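Local coordinates for protein SusD homolog (Bacteroides thetaiotaomicron, PDB 4MRU) that probably binds mucin O-glycans for import as a SusD-type outer-membrane lipoprotein with a TPR-like helical fold, at residues M206-C211 and R340-G345; A327-F332 and T417-A422; R334-L339 and E410-I415; E433-G438 and T498-D503. All coordinates share one frame; numbering follows the deposited sequence. Where two conformers were deposited one is given.

Overall arrangement
From the N terminus, 206-211, at the C-terminal end of helix 192-209, opens contact 1. Helix 327-339 then opens contact 2 with 327-332 and contact 3 with 334-339, before the loop 340-345 closes contact 1; contact 1 therefore crosses both. Helix 408-423 runs back along helix 327-339, first closing contact 3 at 410-415 and then contact 2 at 417-422, so that contact 3 is nested within contact 2. Contact 4 follows in series, with 498-503 returning near the C terminus to helix 427-437. Three salt bridges, R209-E433, K419-E433 and E336-R436, link helix 427-437 to the other contacts.

Contact 1: M206-C211 and R340-G345; sequences MAMRLC and RKWNMG
M208, modelled as selenomethionine, lies against the six-membered ring of W342, and with A207 it forms the buried, tightly packed side of the contact. Its CE comes within 3.6 Å of W342 CZ3, while SE stands 4.2 Å from the ring centroid and 29° off the normal, an oblique Met-aromatic contact. CG is anti to the backbone N (chi1 -163°), and bends at chi2 and chi3 then lay the tip along the indole, so that the two chains run antiparallel alongside one another. A flexible, polarisable chain suits this place because it can follow the flat ring. At the ring's edge and near its plane, the carbonyl oxygen A207 O is 4.1 Å from W342 CH2; C211 CB adds an oblique approach at 4.0 Å from W342 CZ2. The contact joins the C-terminal end of helix 192-209 to the loop that leaves helix 327-339. K341, with its positive phi, follows that helix in a Schellman motif, and the next residue, W342, points its CB toward 206-211; A223 of helix 216-229 also touches the indole. Against the buried M208 and A207 stand C211, R340 and W342, all partly exposed, on the side nearer solvent. The packing there is still close: C211 SG lies 3.5 Å above the guanidinium plane of R340, over its centre, and R436 of helix 427-437 touches both residues. R340 NE makes a salt bridge with E336, and R340 NH2 bonds Y212 OH.

Contact 2: A327-F332 and T417-A422; sequences ASEVAF and TQKWIA
An antiparallel helix pair of the TPR-like SusD fold brings F332 onto the backbone of Q418 and K419. The short axes of 327-332 and 417-422 approach to 9.5 Å with 167° between their directions. F332 lays one ring face over the peptide joining Q418 to K419: K419 N stands 3.7 Å above the ring plane, offset toward the rim, and F332 CD2 is 3.5 Å from K419 CA. With CG anti to the carbonyl carbon (chi1 -70°), the phenyl group reaches across to the partner helix. A422 CB meets the edge of the same ring, near its plane, at 3.9 Å from F332 CE2. In the conformer given, S328 OG is near the same methyl, 3.4 Å from A422 CB, and bonds G355 O. Small residues fit this position, where the CA atoms of S328 and A422 are 6.8 Å apart. The aliphatic part of K419 runs past F332 in the opposite direction, CD lying 3.7 Å from F332 CB, before a bend at chi3 carries NZ round to the polar side of the pair. One water joins NZ to E329 OE2, which are 5.2 Å apart, and a second joins NZ to F332 O. E329 is also paired with R205 and K419 with E433, while Q418 carries its amide away from 327-332 to Y371 and R275. Lysine thus serves two ends at once, apolar carbons for the phenylalanine and a buried ammonium compensated by water and carboxylates, and such company would be expected to keep both E329 and K419 charged.

Contact 3: R334-L339 and E410-I415; sequences RAEGAL and ENLERI
E336 and L412 meet between two antiparallel helices, their side chains crossing at a slant. The glutamate CB lies 4.4 Å from I415 CG2. CG is anti to the backbone N (chi1 178°) and the chain continues extended, carrying CG to 3.8 Å from L412 CD1. CD comes nearer to that same methyl, at 3.6 Å, and both oxygens lie beneath it. L412 CD1 thus sits over one face of the carboxylate, almost directly above CD, and OE2 finds its strongest partner in R436 NH1. The buried carboxylate is probably kept ionised by that salt bridge and by the guanidinium of R340. The rest of the interface is apolar. I415 CD1 reaches A335 CB at 3.8 Å and lies as close to E336 N, so a small alanine suits the position under the CD1 end of the longer arm of isoleucine. L339 CD2 fits over the opposite backbone, 3.8 Å from L412 N and 4.0 Å from N411 CB, its side chain crossing that of N411 at about a right angle. N411 keeps its polar end for its own surroundings, with OD1 accepting from R414 NH1 and ND2 bonding N401 O and G404 O. The short axes run 10.0 Å apart at 170°. Among the neighbours, helix 348-363 presents F351 to A335 and Y352 to I415, helix 192-209 brings M208 against E336, and helix 427-437 supplies R436, so that the pair is packed from several sides.

Contact 4: E433-G438 and T498-D503; sequences EHRRTG and THVWWD
R435 and W502 meet where a type I beta turn, V500 to D503, packs against the C-terminal end of helix 427-437, which stops at G438 with positive phi. Among the packing contacts, W502 CH2 stands 3.9 Å above the R435 guanidinium plane, over its centre, with ring and guanidinium planes 66° apart. W502 also turns an edge to R436 N, 3.8 Å from CZ3, and receives V500 CG2 over one face. The indole is long enough for its CH2 end to meet the R435 guanidinium face while its CZ3 edge meets the helix at R436 N. The charged groups are paired: R436 grips E433 side-on, NE to OE2 and NH2 to OE1, both nearly straight at 171° and on the syn side of the carboxylate. R435 NH1 bonds the carbonyls of R460 and D123, and D503 OD2 makes a salt bridge with R460. D503 OD1 and R435 O, two acceptors 3.2 Å apart, do not bond. A water donates to D503 OD1 and R436 O, each at 2.8 Å, bridging turn and helix. Within the turn segment, H499 ND1 donates to D503 O at 2.9 Å, from above the carbonyl plane.

Contact 1: M206-C211 and R340-G345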
# COMPACT_ATOMS: atom_id res chain seq x y z
N MSE A 206 -3.09 -6.46 -8.97
CA MSE A 206 -4.03 -7.42 -8.39
C MSE A 206 -3.78 -8.82 -8.89
O MSE A 206 -3.87 -9.77 -8.11
CB MSE A 206 -5.42 -6.98 -8.78
CG MSE A 206 -5.83 -5.72 -8.02
SE MSE A 206 -7.59 -5.09 -8.71
CE MSE A 206 -8.56 -6.81 -8.84
N ALA A 207 -3.41 -8.98 -10.15
CA ALA A 207 -2.99 -10.30 -10.64
C ALA A 207 -1.80 -10.84 -9.85
O ALA A 207 -1.80 -12.00 -9.45
CB ALA A 207 -2.68 -10.24 -12.13
N MSE A 208 -0.77 -10.03 -9.64
CA MSE A 208 0.44 -10.52 -8.96
C MSE A 208 0.12 -10.94 -7.53
O MSE A 208 0.65 -11.92 -7.03
CB MSE A 208 1.54 -9.44 -8.98
CG MSE A 208 2.92 -10.02 -8.69
SE MSE A 208 3.52 -11.25 -10.14
CE MSE A 208 3.36 -10.01 -11.64
N ARG A 209 -0.85 -10.27 -6.94
CA ARG A 209 -1.29 -10.52 -5.57
C ARG A 209 -1.76 -11.95 -5.42
O ARG A 209 -1.59 -12.51 -4.35
CB ARG A 209 -2.42 -9.56 -5.15
CG ARG A 209 -2.67 -9.59 -3.65
CD ARG A 209 -1.76 -8.64 -2.84
NE ARG A 209 -2.28 -7.28 -2.94
CZ ARG A 209 -1.63 -6.18 -3.28
NH1 ARG A 209 -0.32 -6.17 -3.52
NH2 ARG A 209 -2.32 -5.05 -3.32
N LEU A 210 -2.32 -12.53 -6.49
CA LEU A 210 -2.92 -13.86 -6.41
C LEU A 210 -2.02 -15.00 -6.92
O LEU A 210 -2.50 -16.14 -7.13
CB LEU A 210 -4.23 -13.89 -7.21
CG LEU A 210 -5.22 -12.74 -6.97
CD1 LEU A 210 -6.52 -13.03 -7.71
CD2 LEU A 210 -5.46 -12.53 -5.49
N CYS A 211 -0.72 -14.74 -7.01
CA CYS A 211 0.18 -15.72 -7.64
C CYS A 211 0.38 -16.99 -6.77
O CYS A 211 0.84 -18.01 -7.27
CB CYS A 211 1.49 -15.06 -8.04
SG CYS A 211 2.53 -14.76 -6.60
N ARG A 340 8.99 -15.06 -12.74
CA ARG A 340 8.07 -16.18 -12.63
C ARG A 340 7.75 -16.82 -13.99
O ARG A 340 6.92 -17.71 -14.08
CB ARG A 340 6.75 -15.74 -11.93
CG ARG A 340 6.87 -15.35 -10.48
CD ARG A 340 5.56 -14.87 -9.90
NE ARG A 340 5.77 -14.42 -8.54
CZ ARG A 340 5.93 -15.25 -7.50
NH1 ARG A 340 5.91 -16.57 -7.64
NH2 ARG A 340 6.16 -14.75 -6.31
N LYS A 341 8.39 -16.33 -15.04
CA LYS A 341 8.22 -16.82 -16.41
C LYS A 341 6.86 -16.40 -16.98
O LYS A 341 6.38 -16.99 -17.91
CB LYS A 341 8.42 -18.36 -16.50
CG LYS A 341 9.76 -18.84 -15.93
CD LYS A 341 10.18 -20.25 -16.35
CE LYS A 341 9.49 -21.35 -15.56
NZ LYS A 341 10.20 -21.67 -14.29
N TRP A 342 6.24 -15.35 -16.43
CA TRP A 342 5.06 -14.79 -17.07
C TRP A 342 5.55 -13.90 -18.22
O TRP A 342 6.68 -13.35 -18.15
CB TRP A 342 4.25 -13.94 -16.11
CG TRP A 342 3.65 -14.65 -14.97
CD1 TRP A 342 3.89 -15.93 -14.60
CD2 TRP A 342 2.77 -14.12 -14.03
NE1 TRP A 342 3.16 -16.26 -13.48
CE2 TRP A 342 2.45 -15.16 -13.11
CE3 TRP A 342 2.17 -12.88 -13.87
CZ2 TRP A 342 1.57 -14.97 -12.07
CZ3 TRP A 342 1.29 -12.71 -12.83
CH2 TRP A 342 1.00 -13.75 -11.95
N ASN A 343 4.73 -13.73 -19.25
CA ASN A 343 5.16 -12.93 -20.39
C ASN A 343 4.91 -11.44 -20.14
O ASN A 343 3.81 -10.93 -20.38
CB ASN A 343 4.50 -13.40 -21.67
CG ASN A 343 5.03 -12.66 -22.89
OD1 ASN A 343 5.91 -11.80 -22.78
ND2 ASN A 343 4.48 -12.97 -24.04
N MSE A 344 5.95 -10.76 -19.61
CA MSE A 344 5.83 -9.34 -19.19
C MSE A 344 6.44 -8.40 -20.21
O MSE A 344 6.45 -7.17 -20.01
CB MSE A 344 6.51 -9.16 -17.84
CG MSE A 344 5.89 -10.02 -16.75
SE MSE A 344 4.17 -9.24 -16.11
CE MSE A 344 2.99 -10.22 -17.34
N GLY A 345 6.97 -8.95 -21.31
CA GLY A 345 7.57 -8.15 -22.36
C GLY A 345 9.05 -7.76 -22.17
O GLY A 345 9.51 -6.77 -22.73

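Contact 2: A327-F332 and T417-A422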
# COMPACT_ATOMS: atom_id res chain seq x y z
N ALA A 327 5.23 4.39 -12.32
CA ALA A 327 6.01 3.62 -13.29
C ALA A 327 7.00 2.70 -12.61
O ALA A 327 7.18 1.58 -13.06
CB ALA A 327 6.72 4.55 -14.24
N SER A 328 7.65 3.14 -11.54
CA SER A 328 8.59 2.26 -10.81
C SER A 328 7.88 1.01 -10.29
O SER A 328 8.35 -0.10 -10.46
CB SER A 328 9.24 3.00 -9.64
OG SER A 328 10.13 2.17 -8.95
N GLU A 329 6.72 1.19 -9.68
CA GLU A 329 5.97 0.03 -9.13
C GLU A 329 5.62 -0.96 -10.23
O GLU A 329 5.79 -2.18 -10.11
CB GLU A 329 4.71 0.46 -8.37
CG GLU A 329 3.90 -0.76 -7.85
CD GLU A 329 2.50 -0.49 -7.22
OE1 GLU A 329 2.11 0.67 -6.96
OE2 GLU A 329 1.77 -1.50 -7.00
N VAL A 330 5.16 -0.42 -11.36
CA VAL A 330 4.79 -1.27 -12.51
C VAL A 330 6.00 -2.04 -13.05
O VAL A 330 5.90 -3.22 -13.33
CB VAL A 330 4.14 -0.40 -13.62
CG1 VAL A 330 4.04 -1.15 -14.94
CG2 VAL A 330 2.76 0.00 -13.17
N ALA A 331 7.16 -1.38 -13.10
CA ALA A 331 8.38 -2.05 -13.52
C ALA A 331 8.74 -3.20 -12.56
O ALA A 331 9.16 -4.25 -13.02
CB ALA A 331 9.54 -1.06 -13.65
N PHE A 332 8.60 -3.00 -11.25
CA PHE A 332 8.91 -4.06 -10.28
C PHE A 332 7.92 -5.20 -10.36
O PHE A 332 8.27 -6.37 -10.19
CB PHE A 332 8.99 -3.50 -8.85
CG PHE A 332 10.19 -2.63 -8.64
CD1 PHE A 332 11.47 -3.12 -8.89
CD2 PHE A 332 10.07 -1.35 -8.16
CE1 PHE A 332 12.58 -2.32 -8.67
CE2 PHE A 332 11.17 -0.53 -7.94
CZ PHE A 332 12.44 -1.02 -8.17
N THR A 417 12.05 -5.64 -2.15
CA THR A 417 12.72 -4.63 -1.28
C THR A 417 12.82 -3.29 -1.99
O THR A 417 12.50 -2.23 -1.42
CB THR A 417 14.10 -5.11 -0.85
OG1 THR A 417 13.96 -6.26 -0.01
CG2 THR A 417 14.84 -4.03 -0.05
N GLN A 418 13.28 -3.31 -3.23
CA GLN A 418 13.37 -2.06 -4.02
C GLN A 418 11.99 -1.44 -4.30
O GLN A 418 11.81 -0.23 -4.26
CB GLN A 418 14.17 -2.31 -5.28
CG GLN A 418 15.66 -2.45 -4.96
CD GLN A 418 16.22 -1.17 -4.35
OE1 GLN A 418 15.95 -0.03 -4.81
NE2 GLN A 418 17.11 -1.35 -3.42
N LYS A 419 11.00 -2.29 -4.57
CA LYS A 419 9.63 -1.81 -4.74
C LYS A 419 9.15 -1.13 -3.48
O LYS A 419 8.48 -0.08 -3.55
CB LYS A 419 8.68 -2.95 -5.13
CG LYS A 419 7.33 -2.44 -5.52
CD LYS A 419 6.47 -3.50 -6.13
CE LYS A 419 6.05 -4.59 -5.15
NZ LYS A 419 5.03 -5.43 -5.86
N TRP A 420 9.47 -1.73 -2.33
CA TRP A 420 9.10 -1.16 -1.00
C TRP A 420 9.72 0.20 -0.71
O TRP A 420 9.03 1.11 -0.19
CB TRP A 420 9.48 -2.17 0.07
CG TRP A 420 9.44 -1.79 1.47
CD1 TRP A 420 8.35 -1.73 2.27
CD2 TRP A 420 10.56 -1.56 2.31
NE1 TRP A 420 8.72 -1.46 3.56
CE2 TRP A 420 10.08 -1.35 3.62
CE3 TRP A 420 11.95 -1.53 2.09
CZ2 TRP A 420 10.90 -1.09 4.67
CZ3 TRP A 420 12.78 -1.31 3.16
CH2 TRP A 420 12.27 -1.09 4.44
N ILE A 421 11.00 0.35 -1.03
CA ILE A 421 11.63 1.65 -0.97
C ILE A 421 10.92 2.65 -1.93
O ILE A 421 10.59 3.79 -1.56
CB ILE A 421 13.12 1.56 -1.31
CG1 ILE A 421 13.87 0.76 -0.23
CG2 ILE A 421 13.68 2.97 -1.48
CD1 ILE A 421 15.33 0.50 -0.57
N ALA A 422 10.70 2.22 -3.17
CA ALA A 422 10.05 3.08 -4.17
C ALA A 422 8.58 3.43 -3.88
O ALA A 422 8.06 4.42 -4.35
CB ALA A 422 10.15 2.42 -5.55
O HOH W 1 2.77 -3.89 -5.93
O HOH W 2 6.61 -7.17 -7.73

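Contact 3: R334-L339 and E410-I415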
# COMPACT_ATOMS: atom_id res chain seq x y z
N ARG A 334 6.42 -6.09 -13.22
CA ARG A 334 6.86 -6.78 -14.41
C ARG A 334 8.14 -7.58 -14.14
O ARG A 334 8.29 -8.67 -14.68
CB ARG A 334 7.05 -5.80 -15.59
CG ARG A 334 5.71 -5.26 -16.06
CD ARG A 334 5.86 -4.13 -17.04
NE ARG A 334 6.06 -4.63 -18.39
CZ ARG A 334 6.22 -3.83 -19.43
NH1 ARG A 334 6.22 -2.52 -19.26
NH2 ARG A 334 6.35 -4.35 -20.65
N ALA A 335 9.05 -7.07 -13.30
CA ALA A 335 10.24 -7.82 -12.98
C ALA A 335 9.90 -9.14 -12.31
O ALA A 335 10.48 -10.15 -12.65
CB ALA A 335 11.21 -7.01 -12.08
N GLU A 336 9.05 -9.09 -11.30
CA GLU A 336 8.57 -10.33 -10.62
C GLU A 336 7.87 -11.28 -11.59
O GLU A 336 8.14 -12.50 -11.61
CB GLU A 336 7.63 -9.98 -9.47
CG GLU A 336 7.10 -11.24 -8.80
CD GLU A 336 6.23 -10.99 -7.59
OE1 GLU A 336 6.09 -9.81 -7.19
OE2 GLU A 336 5.67 -11.96 -7.05
N GLY A 337 6.97 -10.72 -12.40
CA GLY A 337 6.28 -11.52 -13.40
C GLY A 337 7.28 -12.27 -14.28
O GLY A 337 7.14 -13.48 -14.55
N ALA A 338 8.29 -11.54 -14.75
CA ALA A 338 9.27 -12.09 -15.64
C ALA A 338 10.10 -13.21 -14.94
O ALA A 338 10.35 -14.25 -15.53
CB ALA A 338 10.18 -10.99 -16.21
N LEU A 339 10.45 -12.97 -13.69
CA LEU A 339 11.14 -13.94 -12.90
C LEU A 339 10.31 -15.21 -12.75
O LEU A 339 10.86 -16.30 -12.72
CB LEU A 339 11.48 -13.36 -11.54
CG LEU A 339 12.50 -14.14 -10.74
CD1 LEU A 339 13.91 -14.11 -11.36
CD2 LEU A 339 12.56 -13.59 -9.33
N GLU A 410 16.03 -15.06 -3.69
CA GLU A 410 16.89 -13.90 -3.46
C GLU A 410 16.56 -12.74 -4.42
O GLU A 410 16.52 -11.56 -4.01
CB GLU A 410 18.37 -14.28 -3.57
CG GLU A 410 19.32 -13.15 -3.15
CD GLU A 410 20.77 -13.40 -3.53
OE1 GLU A 410 21.37 -14.31 -2.90
OE2 GLU A 410 21.32 -12.69 -4.42
N ASN A 411 16.32 -13.05 -5.69
CA ASN A 411 16.04 -12.00 -6.63
C ASN A 411 14.63 -11.43 -6.37
O ASN A 411 14.41 -10.25 -6.53
CB ASN A 411 16.23 -12.48 -8.11
CG ASN A 411 17.68 -12.38 -8.57
OD1 ASN A 411 18.41 -11.47 -8.18
ND2 ASN A 411 18.11 -13.33 -9.37
N LEU A 412 13.70 -12.27 -5.93
CA LEU A 412 12.38 -11.78 -5.56
C LEU A 412 12.52 -10.82 -4.35
O LEU A 412 11.92 -9.74 -4.32
CB LEU A 412 11.45 -12.94 -5.23
CG LEU A 412 10.06 -12.57 -4.72
CD1 LEU A 412 9.28 -11.81 -5.77
CD2 LEU A 412 9.29 -13.83 -4.28
N GLU A 413 13.36 -11.21 -3.42
CA GLU A 413 13.60 -10.41 -2.24
C GLU A 413 14.11 -8.99 -2.62
O GLU A 413 13.60 -8.01 -2.08
CB GLU A 413 14.58 -11.10 -1.29
CG GLU A 413 14.85 -10.30 -0.02
CD GLU A 413 15.74 -10.98 0.97
OE1 GLU A 413 16.34 -12.06 0.62
OE2 GLU A 413 15.89 -10.41 2.09
N ARG A 414 15.06 -8.88 -3.54
CA ARG A 414 15.53 -7.54 -3.95
C ARG A 414 14.46 -6.80 -4.79
O ARG A 414 14.32 -5.61 -4.62
CB ARG A 414 16.92 -7.56 -4.64
CG ARG A 414 17.11 -8.45 -5.83
CD ARG A 414 18.47 -8.18 -6.47
NE ARG A 414 19.54 -8.30 -5.50
CZ ARG A 414 20.09 -9.46 -5.12
NH1 ARG A 414 19.65 -10.62 -5.62
NH2 ARG A 414 21.03 -9.48 -4.22
N ILE A 415 13.72 -7.49 -5.67
CA ILE A 415 12.65 -6.83 -6.41
C ILE A 415 11.67 -6.19 -5.41
O ILE A 415 11.33 -5.04 -5.50
CB ILE A 415 11.92 -7.80 -7.35
CG1 ILE A 415 12.84 -8.23 -8.50
CG2 ILE A 415 10.62 -7.17 -7.85
CD1 ILE A 415 12.31 -9.38 -9.29

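Contact 4: E433-G438 and T498-D503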
# COMPACT_ATOMS: atom_id res chain seq x y z
N GLU A 433 2.26 -6.54 0.19
CA GLU A 433 3.33 -7.24 -0.49
C GLU A 433 4.27 -7.99 0.46
O GLU A 433 4.86 -9.01 0.10
CB GLU A 433 4.09 -6.25 -1.38
CG GLU A 433 3.24 -5.84 -2.59
CD GLU A 433 2.97 -7.04 -3.47
OE1 GLU A 433 3.85 -7.30 -4.31
OE2 GLU A 433 1.94 -7.77 -3.26
N HIS A 434 4.44 -7.44 1.65
CA HIS A 434 5.22 -8.07 2.70
C HIS A 434 4.53 -9.33 3.20
O HIS A 434 5.14 -10.38 3.32
CB HIS A 434 5.51 -7.09 3.89
CG HIS A 434 6.12 -7.78 5.07
ND1 HIS A 434 7.47 -8.06 5.16
CD2 HIS A 434 5.56 -8.35 6.16
CE1 HIS A 434 7.71 -8.77 6.25
NE2 HIS A 434 6.57 -8.92 6.90
N ARG A 435 3.23 -9.26 3.42
CA ARG A 435 2.47 -10.47 3.72
C ARG A 435 2.55 -11.56 2.62
O ARG A 435 2.69 -12.76 2.90
CB ARG A 435 1.02 -10.10 4.01
CG ARG A 435 0.86 -9.35 5.32
CD ARG A 435 -0.61 -9.00 5.58
NE ARG A 435 -1.05 -7.91 4.73
CZ ARG A 435 -2.32 -7.61 4.46
NH1 ARG A 435 -3.30 -8.33 4.96
NH2 ARG A 435 -2.59 -6.59 3.65
N ARG A 436 2.42 -11.14 1.38
CA ARG A 436 2.37 -12.07 0.26
C ARG A 436 3.69 -12.79 0.07
O ARG A 436 3.73 -14.02 -0.09
CB ARG A 436 2.03 -11.33 -1.03
CG ARG A 436 1.91 -12.28 -2.24
CD ARG A 436 1.33 -11.58 -3.46
NE ARG A 436 2.24 -10.56 -3.96
CZ ARG A 436 3.23 -10.77 -4.83
NH1 ARG A 436 3.45 -11.97 -5.33
NH2 ARG A 436 4.03 -9.76 -5.18
N THR A 437 4.78 -12.01 0.06
CA THR A 437 6.06 -12.53 -0.36
C THR A 437 7.01 -12.80 0.76
O THR A 437 7.99 -13.50 0.55
CB THR A 437 6.78 -11.54 -1.33
OG1 THR A 437 7.18 -10.37 -0.61
CG2 THR A 437 5.87 -11.15 -2.48
N GLY A 438 6.81 -12.17 1.92
CA GLY A 438 7.74 -12.28 3.05
C GLY A 438 8.82 -11.21 3.02
O GLY A 438 9.63 -11.11 3.93
N THR A 498 -4.82 -14.46 11.51
CA THR A 498 -5.45 -15.29 10.50
C THR A 498 -5.09 -14.75 9.13
O THR A 498 -5.17 -13.55 8.91
CB THR A 498 -6.97 -15.30 10.72
OG1 THR A 498 -7.27 -16.03 11.92
CG2 THR A 498 -7.69 -15.97 9.56
N HIS A 499 -4.69 -15.63 8.21
CA HIS A 499 -4.30 -15.20 6.87
C HIS A 499 -5.54 -14.90 6.03
O HIS A 499 -6.52 -15.68 6.03
CB HIS A 499 -3.46 -16.27 6.15
CG HIS A 499 -2.07 -16.44 6.69
ND1 HIS A 499 -1.04 -16.94 5.92
CD2 HIS A 499 -1.53 -16.18 7.91
CE1 HIS A 499 0.07 -16.98 6.65
NE2 HIS A 499 -0.20 -16.54 7.85
N VAL A 500 -5.47 -13.85 5.24
CA VAL A 500 -6.45 -13.64 4.17
C VAL A 500 -6.20 -14.65 3.05
O VAL A 500 -5.11 -15.22 2.95
CB VAL A 500 -6.46 -12.17 3.63
CG1 VAL A 500 -6.63 -11.16 4.79
CG2 VAL A 500 -5.22 -11.86 2.85
N TRP A 501 -7.19 -14.78 2.16
CA TRP A 501 -7.17 -15.85 1.15
C TRP A 501 -5.92 -15.85 0.26
O TRP A 501 -5.39 -16.91 -0.01
CB TRP A 501 -8.45 -15.79 0.29
CG TRP A 501 -8.41 -16.66 -0.93
CD1 TRP A 501 -8.50 -18.01 -0.99
CD2 TRP A 501 -8.29 -16.20 -2.28
NE1 TRP A 501 -8.43 -18.44 -2.30
CE2 TRP A 501 -8.26 -17.34 -3.10
CE3 TRP A 501 -8.18 -14.94 -2.87
CZ2 TRP A 501 -8.17 -17.24 -4.49
CZ3 TRP A 501 -8.05 -14.86 -4.26
CH2 TRP A 501 -8.07 -16.01 -5.04
N TRP A 502 -5.43 -14.72 -0.20
CA TRP A 502 -4.27 -14.75 -1.09
C TRP A 502 -2.93 -15.01 -0.36
O TRP A 502 -1.93 -15.20 -1.03
CB TRP A 502 -4.14 -13.49 -1.96
CG TRP A 502 -4.23 -12.12 -1.28
CD1 TRP A 502 -5.23 -11.23 -1.43
CD2 TRP A 502 -3.26 -11.47 -0.45
NE1 TRP A 502 -4.98 -10.10 -0.74
CE2 TRP A 502 -3.77 -10.24 -0.09
CE3 TRP A 502 -2.03 -11.86 0.06
CZ2 TRP A 502 -3.10 -9.35 0.72
CZ3 TRP A 502 -1.35 -10.97 0.89
CH2 TRP A 502 -1.90 -9.75 1.23
N ASP A 503 -2.91 -14.95 0.98
CA ASP A 503 -1.67 -15.05 1.76
C ASP A 503 -1.40 -16.51 2.02
O ASP A 503 -1.78 -17.09 3.08
CB ASP A 503 -1.80 -14.24 3.06
CG ASP A 503 -0.55 -14.28 3.92
OD1 ASP A 503 0.44 -14.91 3.49
OD2 ASP A 503 -0.60 -13.68 5.04
O HOH W 3 1.45 -15.39 0.92